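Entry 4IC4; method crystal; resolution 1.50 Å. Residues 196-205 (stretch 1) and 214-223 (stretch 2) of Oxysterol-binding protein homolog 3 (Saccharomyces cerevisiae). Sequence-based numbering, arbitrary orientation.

Stretch 1 (196-205) FEWTQPTTIL
Stretch 2, residues 214-223: YMEPVNEFEV

The two stretches run antiparallel, joined as a true ladder at one end and by side chains, a water and a backbone CA-H...O contact at the other. Strand 203-205 lies 4.5 Å from strand 214-217 in axis, at 160°. T203 faces P217 and L205 faces M215 in non-hydrogen-bonded pairs, while I204 and E216 form the hydrogen-bonded pair between them: I204 N to E216 O is 2.9 Å, and E216 N to I204 O is 3.1 Å. Two residues along each strand, V218 N donates to T202 O at 3.0 Å. P217, which has no N-H to give, fits a non-hydrogen-bonded position; its CA lies 3.4 Å from T202 O in a CA-H...O contact.

T203, P217, L205 and M215 share one sheet face. L205 (chi1 t, chi2 p) brings CD1 to 3.5 Å from M215 CG, whose chain runs m, t, p and ends with CE 3.5 Å from T203 OG1. On the face of I204 and E216, I204 (m, m) sets CG1 3.6 Å from V218 CG1; V218 is m, and its CG2 lies 3.8 Å from T202 CG2. Beta-branched side chains suit extended backbones such as those at I204 (phi/psi -131°/135°) and V218 (-137°/167°).

Beyond the turn at N219 (phi/psi 59°/-135°), the axes of strands 196-199 and 220-223 approach to 5.8 Å, their directions 164° apart. Water joins their backbones: one molecule accepts from T199 N (2.9 Å) and donates to E222 O (2.7 Å). V223 CA also makes a CA-H...O contact with E197 O at 3.5 Å. F221, chi1 83° and chi2 100°, points toward stretch 1, and P201 CD sits over its face, 3.9 Å from the centroid of the F221 ring. The flat ring and rigid, C-gamma-endo proline make a compact CH-pi contact. W198 (p, 91°) starts toward stretch 2, but its end leads away; CD1 still reaches F221 CE1 at 4.0 Å. V223, t, places CG2 3.9 Å from W198 CB.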

ATOM      1  N   PHE A 196     -17.682   2.450  -5.768  1.00 11.21           N
ATOM      2  CA  PHE A 196     -17.392   1.150  -5.174  1.00 11.59           C
ATOM      3  C   PHE A 196     -16.645   1.434  -3.882  1.00 10.87           C
ATOM      4  O   PHE A 196     -15.812   2.336  -3.826  1.00 12.50           O
ATOM      5  CB  PHE A 196     -16.514   0.310  -6.100  1.00 11.05           C
ATOM      6  CG  PHE A 196     -17.167  -0.034  -7.404  1.00 11.54           C
ATOM      7  CD1 PHE A 196     -17.896  -1.212  -7.547  1.00 11.48           C
ATOM      8  CD2 PHE A 196     -17.064   0.830  -8.486  1.00 12.43           C
ATOM      9  CE1 PHE A 196     -18.514  -1.521  -8.761  1.00 13.00           C
ATOM     10  CE2 PHE A 196     -17.678   0.531  -9.702  1.00 13.62           C
ATOM     11  CZ  PHE A 196     -18.403  -0.647  -9.838  1.00 13.60           C
ATOM     12  N   GLU A 197     -16.946   0.669  -2.842  1.00 11.70           N
ATOM     13  CA  GLU A 197     -16.291   0.853  -1.557  1.00 14.10           C
ATOM     14  C   GLU A 197     -15.956  -0.481  -0.914  1.00 13.19           C
ATOM     15  O   GLU A 197     -16.654  -1.478  -1.114  1.00 13.73           O
ATOM     16  CB  GLU A 197     -17.192   1.650  -0.609  1.00 16.50           C
ATOM     17  CG  GLU A 197     -17.460   3.081  -1.034  1.00 23.56           C
ATOM     18  CD  GLU A 197     -18.500   3.757  -0.161  1.00 27.78           C
ATOM     19  OE1 GLU A 197     -18.334   3.751   1.077  1.00 30.23           O
ATOM     20  OE2 GLU A 197     -19.484   4.298  -0.711  1.00 31.01           O
ATOM     21  N   TRP A 198     -14.866  -0.498  -0.155  1.00 12.19           N
ATOM     22  CA  TRP A 198     -14.458  -1.695   0.553  1.00 11.30           C
ATOM     23  C   TRP A 198     -13.344  -1.373   1.532  1.00 11.46           C
ATOM     24  O   TRP A 198     -12.659  -0.357   1.402  1.00 11.15           O
ATOM     25  CB  TRP A 198     -14.009  -2.793  -0.430  1.00 11.55           C
ATOM     26  CG  TRP A 198     -12.675  -2.582  -1.098  1.00 11.29           C
ATOM     27  CD1 TRP A 198     -11.456  -3.013  -0.654  1.00 11.68           C
ATOM     28  CD2 TRP A 198     -12.437  -1.925  -2.348  1.00 11.56           C
ATOM     29  NE1 TRP A 198     -10.474  -2.667  -1.554  1.00 11.31           N
ATOM     30  CE2 TRP A 198     -11.049  -1.998  -2.603  1.00 11.90           C
ATOM     31  CE3 TRP A 198     -13.264  -1.280  -3.278  1.00 10.23           C
ATOM     32  CZ2 TRP A 198     -10.466  -1.449  -3.752  1.00 11.56           C
ATOM     33  CZ3 TRP A 198     -12.685  -0.734  -4.424  1.00 11.03           C
ATOM     34  CH2 TRP A 198     -11.297  -0.823  -4.648  1.00 10.59           C
ATOM     35  N   THR A 199     -13.217  -2.225   2.542  1.00 11.60           N
ATOM     36  CA  THR A 199     -12.160  -2.106   3.538  1.00 12.24           C
ATOM     37  C   THR A 199     -11.248  -3.284   3.226  1.00 12.76           C
ATOM     38  O   THR A 199     -11.728  -4.393   2.991  1.00 13.37           O
ATOM     39  CB  THR A 199     -12.715  -2.245   4.972  1.00 12.88           C
ATOM     40  OG1 THR A 199     -13.518  -1.102   5.282  1.00 15.21           O
ATOM     41  CG2 THR A 199     -11.581  -2.349   5.984  1.00 11.79           C
ATOM     42  N   GLN A 200      -9.939  -3.059   3.193  1.00 11.73           N
ATOM     43  CA  GLN A 200      -9.032  -4.156   2.891  1.00 13.15           C
ATOM     44  C   GLN A 200      -9.176  -5.280   3.909  1.00 13.37           C
ATOM     45  O   GLN A 200      -9.384  -5.036   5.095  1.00 15.36           O
ATOM     46  CB  GLN A 200      -7.585  -3.656   2.824  1.00 12.94           C
ATOM     47  CG  GLN A 200      -7.299  -2.929   1.518  1.00 14.34           C
ATOM     48  CD  GLN A 200      -5.835  -2.598   1.309  1.00 18.10           C
ATOM     49  OE1 GLN A 200      -5.428  -2.239   0.201  1.00 21.00           O
ATOM     50  NE2 GLN A 200      -5.041  -2.709   2.365  1.00 19.98           N
ATOM     51  N   PRO A 201      -9.075  -6.533   3.449  1.00 15.05           N
ATOM     52  CA  PRO A 201      -9.205  -7.687   4.340  1.00 16.12           C
ATOM     53  C   PRO A 201      -8.119  -7.783   5.399  1.00 16.13           C
ATOM     54  O   PRO A 201      -7.026  -7.240   5.245  1.00 17.65           O
ATOM     55  CB  PRO A 201      -9.172  -8.868   3.377  1.00 15.51           C
ATOM     56  CG  PRO A 201      -8.257  -8.383   2.308  1.00 15.54           C
ATOM     57  CD  PRO A 201      -8.741  -6.965   2.082  1.00 15.81           C
ATOM     58  N   THR A 202      -8.445  -8.487   6.476  1.00 17.29           N
ATOM     59  CA  THR A 202      -7.524  -8.701   7.576  1.00 17.69           C
ATOM     60  C   THR A 202      -6.492  -9.734   7.144  1.00 16.63           C
ATOM     61  O   THR A 202      -6.818 -10.680   6.428  1.00 15.60           O
ATOM     62  CB  THR A 202      -8.266  -9.262   8.811  1.00 18.46           C
ATOM     63  OG1 THR A 202      -9.308  -8.357   9.199  1.00 20.39           O
ATOM     64  CG2 THR A 202      -7.305  -9.463   9.970  1.00 19.87           C
ATOM     65  N   THR A 203      -5.247  -9.540   7.561  1.00 15.63           N
ATOM     66  CA  THR A 203      -4.189 -10.491   7.250  1.00 15.39           C
ATOM     67  C   THR A 203      -3.536 -10.880   8.568  1.00 16.25           C
ATOM     68  O   THR A 203      -3.659 -10.164   9.561  1.00 16.44           O
ATOM     69  CB  THR A 203      -3.119  -9.896   6.309  1.00 16.53           C
ATOM     70  OG1 THR A 203      -2.564  -8.712   6.891  1.00 18.21           O
ATOM     71  CG2 THR A 203      -3.727  -9.568   4.956  1.00 16.01           C
ATOM     72  N   ILE A 204      -2.849 -12.015   8.577  1.00 16.59           N
ATOM     73  CA  ILE A 204      -2.184 -12.487   9.784  1.00 18.07           C
ATOM     74  C   ILE A 204      -0.740 -12.878   9.498  1.00 17.55           C
ATOM     75  O   ILE A 204      -0.453 -13.542   8.504  1.00 16.95           O
ATOM     76  CB  ILE A 204      -2.909 -13.719  10.378  1.00 19.83           C
ATOM     77  CG1 ILE A 204      -4.384 -13.394  10.633  1.00 22.03           C
ATOM     78  CG2 ILE A 204      -2.226 -14.153  11.666  1.00 20.46           C
ATOM     79  CD1 ILE A 204      -4.621 -12.334  11.689  1.00 22.51           C
ATOM     80  N   LEU A 205       0.165 -12.454  10.375  1.00 18.33           N
ATOM     81  CA  LEU A 205       1.583 -12.779  10.239  1.00 20.58           C
ATOM     82  C   LEU A 205       1.850 -13.972  11.156  1.00 22.20           C
ATOM     83  O   LEU A 205       1.697 -13.867  12.372  1.00 23.02           O
ATOM     84  CB  LEU A 205       2.443 -11.584  10.666  1.00 22.46           C
ATOM     85  CG  LEU A 205       3.965 -11.744  10.630  1.00 24.35           C
ATOM     86  CD1 LEU A 205       4.418 -12.125   9.229  1.00 24.46           C
ATOM     87  CD2 LEU A 205       4.617 -10.439  11.066  1.00 25.28           C
ATOM     88  N   TYR A 214       5.440 -15.881   7.576  1.00 18.73           N
ATOM     89  CA  TYR A 214       4.631 -15.669   6.381  1.00 17.55           C
ATOM     90  C   TYR A 214       3.310 -14.999   6.734  1.00 16.33           C
ATOM     91  O   TYR A 214       2.919 -14.939   7.899  1.00 15.68           O
ATOM     92  CB  TYR A 214       4.376 -16.998   5.653  1.00 19.59           C
ATOM     93  CG  TYR A 214       3.463 -17.967   6.372  1.00 19.33           C
ATOM     94  CD1 TYR A 214       2.076 -17.863   6.267  1.00 20.50           C
ATOM     95  CD2 TYR A 214       3.988 -18.994   7.154  1.00 21.07           C
ATOM     96  CE1 TYR A 214       1.235 -18.761   6.923  1.00 22.28           C
ATOM     97  CE2 TYR A 214       3.157 -19.895   7.814  1.00 21.54           C
ATOM     98  CZ  TYR A 214       1.785 -19.774   7.694  1.00 22.11           C
ATOM     99  OH  TYR A 214       0.966 -20.664   8.351  1.00 25.67           O
ATOM    100  N   MET A 215       2.632 -14.484   5.716  1.00 15.09           N
ATOM    101  CA  MET A 215       1.353 -13.818   5.910  1.00 15.13           C
ATOM    102  C   MET A 215       0.269 -14.454   5.063  1.00 15.31           C
ATOM    103  O   MET A 215       0.540 -15.011   4.000  1.00 14.80           O
ATOM    104  CB  MET A 215       1.464 -12.339   5.544  1.00 17.75           C
ATOM    105  CG  MET A 215       2.205 -11.506   6.560  1.00 19.36           C
ATOM    106  SD  MET A 215       2.466  -9.819   5.986  1.00 22.64           S
ATOM    107  CE  MET A 215       0.776  -9.235   5.843  1.00 22.09           C
ATOM    108  N   GLU A 216      -0.964 -14.364   5.542  1.00 14.88           N
ATOM    109  CA  GLU A 216      -2.099 -14.910   4.812  1.00 15.47           C
ATOM    110  C   GLU A 216      -3.359 -14.146   5.201  1.00 15.23           C
ATOM    111  O   GLU A 216      -3.507 -13.700   6.343  1.00 15.70           O
ATOM    112  CB  GLU A 216      -2.271 -16.404   5.121  1.00 16.78           C
ATOM    113  CG  GLU A 216      -2.808 -16.709   6.512  1.00 19.76           C
ATOM    114  CD  GLU A 216      -2.907 -18.200   6.794  1.00 20.34           C
ATOM    115  OE1 GLU A 216      -3.614 -18.574   7.754  1.00 22.58           O
ATOM    116  OE2 GLU A 216      -2.272 -18.996   6.068  1.00 21.25           O
ATOM    117  N   PRO A 217      -4.279 -13.957   4.244  1.00 14.93           N
ATOM    118  CA  PRO A 217      -5.521 -13.243   4.537  1.00 14.04           C
ATOM    119  C   PRO A 217      -6.443 -14.177   5.310  1.00 16.14           C
ATOM    120  O   PRO A 217      -6.321 -15.400   5.210  1.00 17.22           O
ATOM    121  CB  PRO A 217      -6.061 -12.912   3.149  1.00 14.17           C
ATOM    122  CG  PRO A 217      -5.616 -14.087   2.343  1.00 13.87           C
ATOM    123  CD  PRO A 217      -4.193 -14.301   2.815  1.00 13.52           C
ATOM    124  N   VAL A 218      -7.358 -13.605   6.082  1.00 16.95           N
ATOM    125  CA  VAL A 218      -8.294 -14.407   6.862  1.00 18.60           C
ATOM    126  C   VAL A 218      -9.702 -13.839   6.794  1.00 18.47           C
ATOM    127  O   VAL A 218      -9.912 -12.710   6.347  1.00 18.39           O
ATOM    128  CB  VAL A 218      -7.873 -14.489   8.351  1.00 19.21           C
ATOM    129  CG1 VAL A 218      -6.544 -15.213   8.478  1.00 21.24           C
ATOM    130  CG2 VAL A 218      -7.779 -13.089   8.947  1.00 20.06           C
ATOM    131  N   ASN A 219     -10.665 -14.639   7.238  1.00 19.74           N
ATOM    132  CA  ASN A 219     -12.060 -14.230   7.254  1.00 19.85           C
ATOM    133  C   ASN A 219     -12.584 -13.871   5.869  1.00 19.52           C
ATOM    134  O   ASN A 219     -12.321 -14.577   4.897  1.00 19.63           O
ATOM    135  CB  ASN A 219     -12.241 -13.054   8.220  1.00 22.00           C
ATOM    136  CG  ASN A 219     -11.983 -13.442   9.666  1.00 24.96           C
ATOM    137  OD1 ASN A 219     -11.835 -12.583  10.536  1.00 25.22           O
ATOM    138  ND2 ASN A 219     -11.939 -14.743   9.930  1.00 25.23           N
ATOM    139  N   GLU A 220     -13.314 -12.765   5.780  1.00 18.89           N
ATOM    140  CA  GLU A 220     -13.900 -12.337   4.518  1.00 19.37           C
ATOM    141  C   GLU A 220     -14.067 -10.823   4.481  1.00 18.13           C
ATOM    142  O   GLU A 220     -13.807 -10.136   5.469  1.00 17.90           O
ATOM    143  CB  GLU A 220     -15.276 -12.986   4.363  1.00 23.33           C
ATOM    144  CG  GLU A 220     -16.285 -12.485   5.391  1.00 27.41           C
ATOM    145  CD  GLU A 220     -17.169 -13.586   5.946  1.00 30.74           C
ATOM    146  OE1 GLU A 220     -17.893 -14.231   5.159  1.00 32.84           O
ATOM    147  OE2 GLU A 220     -17.138 -13.808   7.175  1.00 34.67           O
ATOM    148  N   PHE A 221     -14.499 -10.311   3.334  1.00 17.33           N
ATOM    149  CA  PHE A 221     -14.755  -8.885   3.171  1.00 15.05           C
ATOM    150  C   PHE A 221     -15.619  -8.693   1.932  1.00 15.60           C
ATOM    151  O   PHE A 221     -15.683  -9.575   1.071  1.00 15.22           O
ATOM    152  CB  PHE A 221     -13.441  -8.084   3.085  1.00 14.18           C
ATOM    153  CG  PHE A 221     -12.813  -8.050   1.720  1.00 12.56           C
ATOM    154  CD1 PHE A 221     -12.977  -6.939   0.896  1.00 13.36           C
ATOM    155  CD2 PHE A 221     -12.016  -9.100   1.280  1.00 13.41           C
ATOM    156  CE1 PHE A 221     -12.350  -6.872  -0.347  1.00 12.64           C
ATOM    157  CE2 PHE A 221     -11.384  -9.045   0.038  1.00 12.86           C
ATOM    158  CZ  PHE A 221     -11.549  -7.930  -0.778  1.00 13.91           C
ATOM    159  N   GLU A 222     -16.302  -7.558   1.854  1.00 15.39           N
ATOM    160  CA  GLU A 222     -17.178  -7.304   0.723  1.00 15.43           C
ATOM    161  C   GLU A 222     -16.899  -5.992   0.006  1.00 13.90           C
ATOM    162  O   GLU A 222     -16.404  -5.030   0.593  1.00 14.28           O
ATOM    163  CB  GLU A 222     -18.644  -7.319   1.175  1.00 19.56           C
ATOM    164  CG  GLU A 222     -19.051  -8.561   1.958  1.00 24.19           C
ATOM    165  CD  GLU A 222     -20.555  -8.669   2.141  1.00 27.08           C
ATOM    166  OE1 GLU A 222     -21.177  -7.680   2.578  1.00 29.24           O
ATOM    167  OE2 GLU A 222     -21.116  -9.749   1.851  1.00 30.93           O
ATOM    168  N   VAL A 223     -17.218  -5.977  -1.281  1.00 13.80           N
ATOM    169  CA  VAL A 223     -17.071  -4.791  -2.103  1.00 13.31           C
ATOM    170  C   VAL A 223     -18.503  -4.405  -2.439  1.00 14.96           C
ATOM    171  O   VAL A 223     -19.292  -5.253  -2.852  1.00 15.01           O
ATOM    172  CB  VAL A 223     -16.311  -5.089  -3.407  1.00 13.18           C
ATOM    173  CG1 VAL A 223     -16.311  -3.857  -4.302  1.00 13.52           C
ATOM    174  CG2 VAL A 223     -14.890  -5.519  -3.085  1.00 13.40           C
TER
HETATM  175  O   HOH W   1     -15.309  -4.175   2.919  1.00 17.48           O
HETATM  176  O   HOH W   2     -10.865 -10.129   5.948  1.00 20.02           O
HETATM  177  O   HOH W   3     -10.942  -9.843  11.010  1.00 20.73           O